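Local atomic coordinates of histone-lysine N-methyltransferase, H3 lysine-9 specific SUVH6 (Arabidopsis thaliana, PDB entry 6A5K), a protein that catalyses the methylation of lysine 9 of histone H3 using S-adenosylmethionine, and probably recognises methylated non-CG DNA through its SRA domain. Residues A[7-21]-A[73-87]. The protein carries 1 engineered substitution. Residues are numbered along the deposited sequence; the frame is centred on the assembly and turned at random.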
loop_
_atom_site.group_PDB
_atom_site.type_symbol
_atom_site.label_atom_id
_atom_site.label_comp_id
_atom_site.label_asym_id
_atom_site.label_seq_id
_atom_site.Cartn_x
_atom_site.Cartn_y
_atom_site.Cartn_z
ATOM N N ARG A 7 -3.200 16.016 -0.540
ATOM C CA ARG A 7 -2.840 14.633 -0.852
ATOM C C ARG A 7 -2.215 13.935 0.355
ATOM O O ARG A 7 -2.593 12.812 0.712
ATOM C CB ARG A 7 -1.872 14.580 -2.037
ATOM C CG ARG A 7 -1.473 13.168 -2.436
ATOM C CD ARG A 7 -2.703 12.340 -2.781
ATOM N NE ARG A 7 -2.374 11.068 -3.424
ATOM C CZ ARG A 7 -3.256 10.088 -3.625
ATOM N NH1 ARG A 7 -4.510 10.232 -3.215
ATOM N NH2 ARG A 7 -2.888 8.962 -4.229
ATOM N N ASN A 8 -1.245 14.599 0.974
ATOM C CA ASN A 8 -0.620 14.034 2.165
ATOM C C ASN A 8 -1.630 13.858 3.301
ATOM O O ASN A 8 -1.618 12.842 3.985
ATOM C CB ASN A 8 0.551 14.901 2.623
ATOM C CG ASN A 8 1.871 14.475 2.001
ATOM O OD1 ASN A 8 1.909 13.721 1.016
ATOM N ND2 ASN A 8 2.964 14.964 2.570
ATOM N N LYS A 9 -2.510 14.840 3.490
ATOM C CA LYS A 9 -3.554 14.745 4.516
ATOM C C LYS A 9 -4.442 13.514 4.302
ATOM O O LYS A 9 -4.735 12.773 5.245
ATOM C CB LYS A 9 -4.421 16.008 4.535
ATOM C CG LYS A 9 -3.727 17.257 5.044
ATOM C CD LYS A 9 -4.678 18.453 5.038
ATOM C CE LYS A 9 -3.931 19.766 5.248
ATOM N NZ LYS A 9 -4.144 20.343 6.610
ATOM N N VAL A 10 -4.866 13.298 3.061
ATOM C CA VAL A 10 -5.698 12.145 2.733
ATOM C C VAL A 10 -4.958 10.830 3.019
ATOM O O VAL A 10 -5.482 9.932 3.710
ATOM C CB VAL A 10 -6.140 12.187 1.261
ATOM C CG1 VAL A 10 -6.753 10.847 0.829
ATOM C CG2 VAL A 10 -7.131 13.338 1.038
ATOM N N LYS A 11 -3.728 10.726 2.516
ATOM C CA LYS A 11 -2.983 9.480 2.689
ATOM C C LYS A 11 -2.701 9.194 4.164
ATOM O O LYS A 11 -2.854 8.063 4.623
ATOM C CB LYS A 11 -1.674 9.508 1.881
ATOM C CG LYS A 11 -1.909 9.487 0.367
ATOM C CD LYS A 11 -0.679 9.008 -0.407
ATOM C CE LYS A 11 0.468 10.000 -0.331
ATOM N NZ LYS A 11 1.566 9.649 -1.285
ATOM N N GLU A 12 -2.309 10.219 4.910
ATOM C CA GLU A 12 -2.022 10.045 6.331
ATOM C C GLU A 12 -3.278 9.727 7.140
ATOM O O GLU A 12 -3.209 9.026 8.153
ATOM C CB GLU A 12 -1.339 11.288 6.891
ATOM C CG GLU A 12 0.080 11.471 6.358
ATOM C CD GLU A 12 0.692 12.791 6.772
ATOM O OE1 GLU A 12 0.059 13.512 7.566
ATOM O OE2 GLU A 12 1.804 13.107 6.300
ATOM N N THR A 13 -4.424 10.240 6.704
ATOM C CA THR A 13 -5.675 9.938 7.403
ATOM C C THR A 13 -6.030 8.466 7.211
ATOM O O THR A 13 -6.419 7.781 8.168
ATOM C CB THR A 13 -6.831 10.846 6.916
ATOM O OG1 THR A 13 -6.492 12.216 7.172
ATOM C CG2 THR A 13 -8.135 10.516 7.644
ATOM N N LEU A 14 -5.878 7.972 5.982
ATOM C CA LEU A 14 -6.133 6.553 5.727
ATOM C C LEU A 14 -5.123 5.663 6.458
ATOM O O LEU A 14 -5.467 4.580 6.947
ATOM C CB LEU A 14 -6.102 6.251 4.225
ATOM C CG LEU A 14 -7.168 6.921 3.353
ATOM C CD1 LEU A 14 -6.977 6.533 1.879
ATOM C CD2 LEU A 14 -8.548 6.552 3.831
ATOM N N ARG A 15 -3.881 6.130 6.527
ATOM C CA ARG A 15 -2.808 5.397 7.197
ATOM C C ARG A 15 -3.111 5.288 8.697
ATOM O O ARG A 15 -2.979 4.214 9.305
ATOM C CB ARG A 15 -1.463 6.097 6.936
ATOM C CG ARG A 15 -0.232 5.259 7.192
ATOM C CD ARG A 15 1.026 5.973 6.684
ATOM N NE ARG A 15 0.999 6.168 5.236
ATOM C CZ ARG A 15 1.435 7.267 4.626
ATOM N NH1 ARG A 15 1.926 8.273 5.336
ATOM N NH2 ARG A 15 1.386 7.363 3.305
ATOM N N LEU A 16 -3.541 6.401 9.285
ATOM C CA LEU A 16 -3.955 6.437 10.682
ATOM C C LEU A 16 -5.121 5.474 10.929
ATOM O O LEU A 16 -5.105 4.680 11.876
ATOM C CB LEU A 16 -4.347 7.861 11.081
ATOM C CG LEU A 16 -4.685 8.106 12.550
ATOM C CD1 LEU A 16 -3.431 7.967 13.421
ATOM C CD2 LEU A 16 -5.338 9.478 12.726
ATOM N N PHE A 17 -6.126 5.542 10.058
ATOM C CA PHE A 17 -7.272 4.645 10.149
ATOM C C PHE A 17 -6.858 3.167 10.163
ATOM O O PHE A 17 -7.272 2.398 11.041
ATOM C CB PHE A 17 -8.239 4.896 8.988
ATOM C CG PHE A 17 -9.336 3.883 8.895
ATOM C CD1 PHE A 17 -10.404 3.916 9.778
ATOM C CD2 PHE A 17 -9.304 2.894 7.923
ATOM C CE1 PHE A 17 -11.423 2.987 9.694
ATOM C CE2 PHE A 17 -10.322 1.962 7.835
ATOM C CZ PHE A 17 -11.381 2.008 8.726
ATOM N N HIS A 18 -6.030 2.767 9.202
ATOM C CA HIS A 18 -5.627 1.364 9.143
ATOM C C HIS A 18 -4.730 0.974 10.313
ATOM O O HIS A 18 -4.771 -0.172 10.779
ATOM C CB HIS A 18 -4.954 1.060 7.800
ATOM C CG HIS A 18 -5.940 0.882 6.689
ATOM N ND1 HIS A 18 -6.661 -0.282 6.521
ATOM C CD2 HIS A 18 -6.373 1.736 5.733
ATOM C CE1 HIS A 18 -7.480 -0.143 5.493
ATOM N NE2 HIS A 18 -7.329 1.073 4.999
ATOM N N GLY A 19 -3.947 1.930 10.800
ATOM C CA GLY A 19 -3.132 1.711 11.982
ATOM C C GLY A 19 -4.013 1.350 13.164
ATOM O O GLY A 19 -3.760 0.372 13.874
ATOM N N VAL A 20 -5.067 2.135 13.367
ATOM C CA VAL A 20 -6.004 1.873 14.456
ATOM C C VAL A 20 -6.738 0.537 14.278
ATOM O O VAL A 20 -6.863 -0.241 15.235
ATOM C CB VAL A 20 -7.031 3.020 14.588
ATOM C CG1 VAL A 20 -8.103 2.665 15.621
ATOM C CG2 VAL A 20 -6.314 4.309 14.970
ATOM N N CYS A 21 -7.223 0.273 13.062
ATOM C CA CYS A 21 -7.830 -1.027 12.753
ATOM C C CYS A 21 -6.937 -2.198 13.175
ATOM O O CYS A 21 -7.378 -3.127 13.871
ATOM C CB CYS A 21 -8.119 -1.159 11.252
ATOM S SG CYS A 21 -9.513 -0.195 10.634
ATOM N N GLU A 73 -7.304 10.816 -5.717
ATOM C CA GLU A 73 -6.881 10.674 -7.106
ATOM C C GLU A 73 -7.434 9.417 -7.761
ATOM O O GLU A 73 -7.588 8.385 -7.108
ATOM C CB GLU A 73 -5.346 10.683 -7.181
ATOM C CG GLU A 73 -4.734 11.974 -6.637
ATOM C CD GLU A 73 -3.225 12.026 -6.777
ATOM O OE1 GLU A 73 -2.632 11.018 -7.214
ATOM O OE2 GLU A 73 -2.633 13.080 -6.449
ATOM N N VAL A 74 -7.731 9.521 -9.056
ATOM C CA VAL A 74 -8.157 8.380 -9.855
ATOM C C VAL A 74 -7.211 7.199 -9.637
ATOM O O VAL A 74 -5.993 7.355 -9.694
ATOM C CB VAL A 74 -8.218 8.744 -11.353
ATOM C CG1 VAL A 74 -8.367 7.498 -12.218
ATOM C CG2 VAL A 74 -9.364 9.725 -11.613
ATOM N N GLY A 75 -7.774 6.029 -9.353
ATOM C CA GLY A 75 -6.977 4.842 -9.106
ATOM C C GLY A 75 -6.801 4.508 -7.632
ATOM O O GLY A 75 -6.427 3.376 -7.301
ATOM N N ASP A 76 -7.077 5.472 -6.750
ATOM C CA ASP A 76 -6.938 5.253 -5.306
ATOM C C ASP A 76 -7.792 4.070 -4.857
ATOM O O ASP A 76 -8.897 3.861 -5.363
ATOM C CB ASP A 76 -7.336 6.494 -4.504
ATOM C CG ASP A 76 -6.246 7.562 -4.471
ATOM O OD1 ASP A 76 -5.116 7.305 -4.948
ATOM O OD2 ASP A 76 -6.525 8.669 -3.957
ATOM N N GLU A 77 -7.283 3.301 -3.902
ATOM C CA GLU A 77 -7.998 2.123 -3.428
ATOM C C GLU A 77 -8.264 2.187 -1.934
ATOM O O GLU A 77 -7.544 2.862 -1.189
ATOM C CB GLU A 77 -7.222 0.848 -3.776
ATOM C CG GLU A 77 -7.029 0.678 -5.285
ATOM C CD GLU A 77 -6.736 -0.753 -5.691
ATOM O OE1 GLU A 77 -6.514 -1.591 -4.791
ATOM O OE2 GLU A 77 -6.746 -1.038 -6.912
ATOM N N PHE A 78 -9.309 1.475 -1.523
ATOM C CA PHE A 78 -9.805 1.466 -0.159
ATOM C C PHE A 78 -10.193 0.035 0.209
ATOM O O PHE A 78 -10.730 -0.699 -0.627
ATOM C CB PHE A 78 -11.009 2.401 -0.020
ATOM C CG PHE A 78 -10.815 3.729 -0.694
ATOM C CD1 PHE A 78 -11.236 3.925 -2.007
ATOM C CD2 PHE A 78 -10.175 4.768 -0.035
ATOM C CE1 PHE A 78 -11.033 5.139 -2.640
ATOM C CE2 PHE A 78 -9.975 5.993 -0.661
ATOM C CZ PHE A 78 -10.407 6.175 -1.967
ATOM N N GLN A 79 -9.908 -0.372 1.439
ATOM C CA GLN A 79 -10.320 -1.694 1.904
ATOM C C GLN A 79 -11.759 -1.669 2.409
ATOM O O GLN A 79 -12.564 -2.558 2.105
ATOM C CB GLN A 79 -9.400 -2.197 3.017
ATOM C CG GLN A 79 -9.743 -3.615 3.479
ATOM C CD GLN A 79 -8.899 -4.071 4.649
ATOM O OE1 GLN A 79 -7.819 -3.537 4.890
ATOM N NE2 GLN A 79 -9.391 -5.060 5.387
ATOM N N TYR A 80 -12.081 -0.635 3.176
ATOM C CA TYR A 80 -13.385 -0.535 3.811
ATOM C C TYR A 80 -14.229 0.589 3.230
ATOM O O TYR A 80 -13.721 1.670 2.919
ATOM C CB TYR A 80 -13.226 -0.315 5.310
ATOM C CG TYR A 80 -12.515 -1.423 6.053
ATOM C CD1 TYR A 80 -13.198 -2.565 6.448
ATOM C CD2 TYR A 80 -11.172 -1.305 6.408
ATOM C CE1 TYR A 80 -12.564 -3.566 7.150
ATOM C CE2 TYR A 80 -10.530 -2.314 7.110
ATOM C CZ TYR A 80 -11.234 -3.436 7.480
ATOM O OH TYR A 80 -10.620 -4.441 8.184
ATOM N N ARG A 81 -15.527 0.332 3.109
ATOM C CA ARG A 81 -16.471 1.356 2.693
ATOM C C ARG A 81 -16.400 2.567 3.618
ATOM O O ARG A 81 -16.578 3.704 3.174
ATOM C CB ARG A 81 -17.894 0.787 2.671
ATOM C CG ARG A 81 -18.633 0.972 1.355
ATOM C CD ARG A 81 -20.091 0.577 1.520
ATOM N NE ARG A 81 -20.884 0.762 0.308
ATOM C CZ ARG A 81 -21.099 -0.192 -0.592
ATOM N NH1 ARG A 81 -20.573 -1.401 -0.425
ATOM N NH2 ARG A 81 -21.836 0.064 -1.663
HETATM N N MSE A 82 -16.127 2.322 4.900
HETATM C CA MSE A 82 -16.007 3.397 5.891
HETATM C C MSE A 82 -14.923 4.429 5.547
HETATM O O MSE A 82 -15.016 5.597 5.956
HETATM C CB MSE A 82 -15.731 2.808 7.278
HETATM C CG MSE A 82 -16.974 2.258 7.971
HETATM SE SE MSE A 82 -17.809 3.548 9.158
HETATM C CE MSE A 82 -18.918 4.470 7.862
ATOM N N GLU A 83 -13.898 4.008 4.809
ATOM C CA GLU A 83 -12.848 4.935 4.383
ATOM C C GLU A 83 -13.443 6.027 3.497
ATOM O O GLU A 83 -13.009 7.174 3.536
ATOM C CB GLU A 83 -11.727 4.199 3.643
ATOM C CG GLU A 83 -10.949 3.196 4.494
ATOM C CD GLU A 83 -9.882 2.457 3.689
ATOM O OE1 GLU A 83 -9.020 3.120 3.071
ATOM O OE2 GLU A 83 -9.901 1.210 3.668
ATOM N N LEU A 84 -14.448 5.662 2.704
ATOM C CA LEU A 84 -15.122 6.621 1.829
ATOM C C LEU A 84 -15.839 7.688 2.649
ATOM O O LEU A 84 -15.892 8.861 2.257
ATOM C CB LEU A 84 -16.110 5.906 0.904
ATOM C CG LEU A 84 -15.538 4.765 0.061
ATOM C CD1 LEU A 84 -16.639 4.137 -0.799
ATOM C CD2 LEU A 84 -14.375 5.246 -0.796
ATOM N N ASN A 85 -16.389 7.288 3.794
ATOM C CA ASN A 85 -17.062 8.249 4.668
ATOM C C ASN A 85 -16.061 9.122 5.416
ATOM O O ASN A 85 -16.281 10.321 5.606
ATOM C CB ASN A 85 -17.976 7.537 5.666
ATOM C CG ASN A 85 -18.742 8.510 6.557
ATOM O OD1 ASN A 85 -19.554 9.309 6.082
ATOM N ND2 ASN A 85 -18.487 8.442 7.856
ATOM N N ILE A 86 -14.957 8.520 5.835
ATOM C CA ILE A 86 -13.934 9.264 6.565
ATOM C C ILE A 86 -13.382 10.420 5.726
ATOM O O ILE A 86 -13.122 11.513 6.244
ATOM C CB ILE A 86 -12.794 8.328 7.012
ATOM C CG1 ILE A 86 -13.308 7.398 8.108
ATOM C CG2 ILE A 86 -11.605 9.128 7.526
ATOM C CD1 ILE A 86 -12.424 6.198 8.374
ATOM N N LEU A 87 -13.263 10.184 4.422
ATOM C CA LEU A 87 -12.728 11.180 3.490
ATOM C C LEU A 87 -13.797 12.081 2.873
ATOM O O LEU A 87 -13.472 13.072 2.211
ATOM C CB LEU A 87 -11.957 10.480 2.367
ATOM C CG LEU A 87 -10.730 9.658 2.760
ATOM C CD1 LEU A 87 -10.050 9.070 1.510
ATOM C CD2 LEU A 87 -9.767 10.516 3.557
HETATM O O HOH W 1 -6.149 -3.083 7.136
#
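Arg7, on the N-terminal helix 5-29, reaches over to Glu73 and Asp76, which close a type II beta turn in the SRA domain. This helix lies between the SRA and SET domains: Val10, Leu14, Phe17 and His18 meet 73-87, while Leu16 and Val20 pack on helix 412-420 and Arg15 pairs with Asp484. From CB, a bend at chi2 (58°) carries the Arg7 chain to the turn. CG comes 4.2 Å from Glu73 OE2, and CD and NE lie along that carboxylate, where Glu73 CD sits 3.6 Å from Arg7 NE over one guanidinium face, the two planes 9° apart. Glu73 OE1 adds a long salt bridge to Arg7 NH2 (3.6 Å) by charge alone, well out of the guanidinium plane, with no N-H pointing at it. CZ lies behind the two Asp76 oxygens, which NH1 and NH2 grip end-on, nearly coplanar, each on the syn side: NH1 to OD2 at 2.7 Å, NH2 to OD1 at 2.9 Å. The same Asp76 OD2 accepts Glu73 N from above the carboxylate plane, and Arg7 NH1 also bonds Gly71 O. With an alanine in place of Arg7, the helix would probably lose its two-pronged bond to Asp76, and Glu73 its charge partner.

Leu14 CD2 packs 3.7 Å from Leu87 CD1, which also meets Val10 CG1. Phe17 carries its CG anti to the backbone N (chi1 171°), which places CD1 3.4 Å from Ile86 CD1 and brings its ring edge to Tyr80 CD2. Glu83 turns its carboxylate back over the backbone just ahead of helix 81-87, where OE2 accepts Gln79 N and Tyr80 N from the same face. His18 NE2 adds a weak, bent bond to that oxygen (2.9 Å), and a water links His18 ND1 to Gln79 OE1.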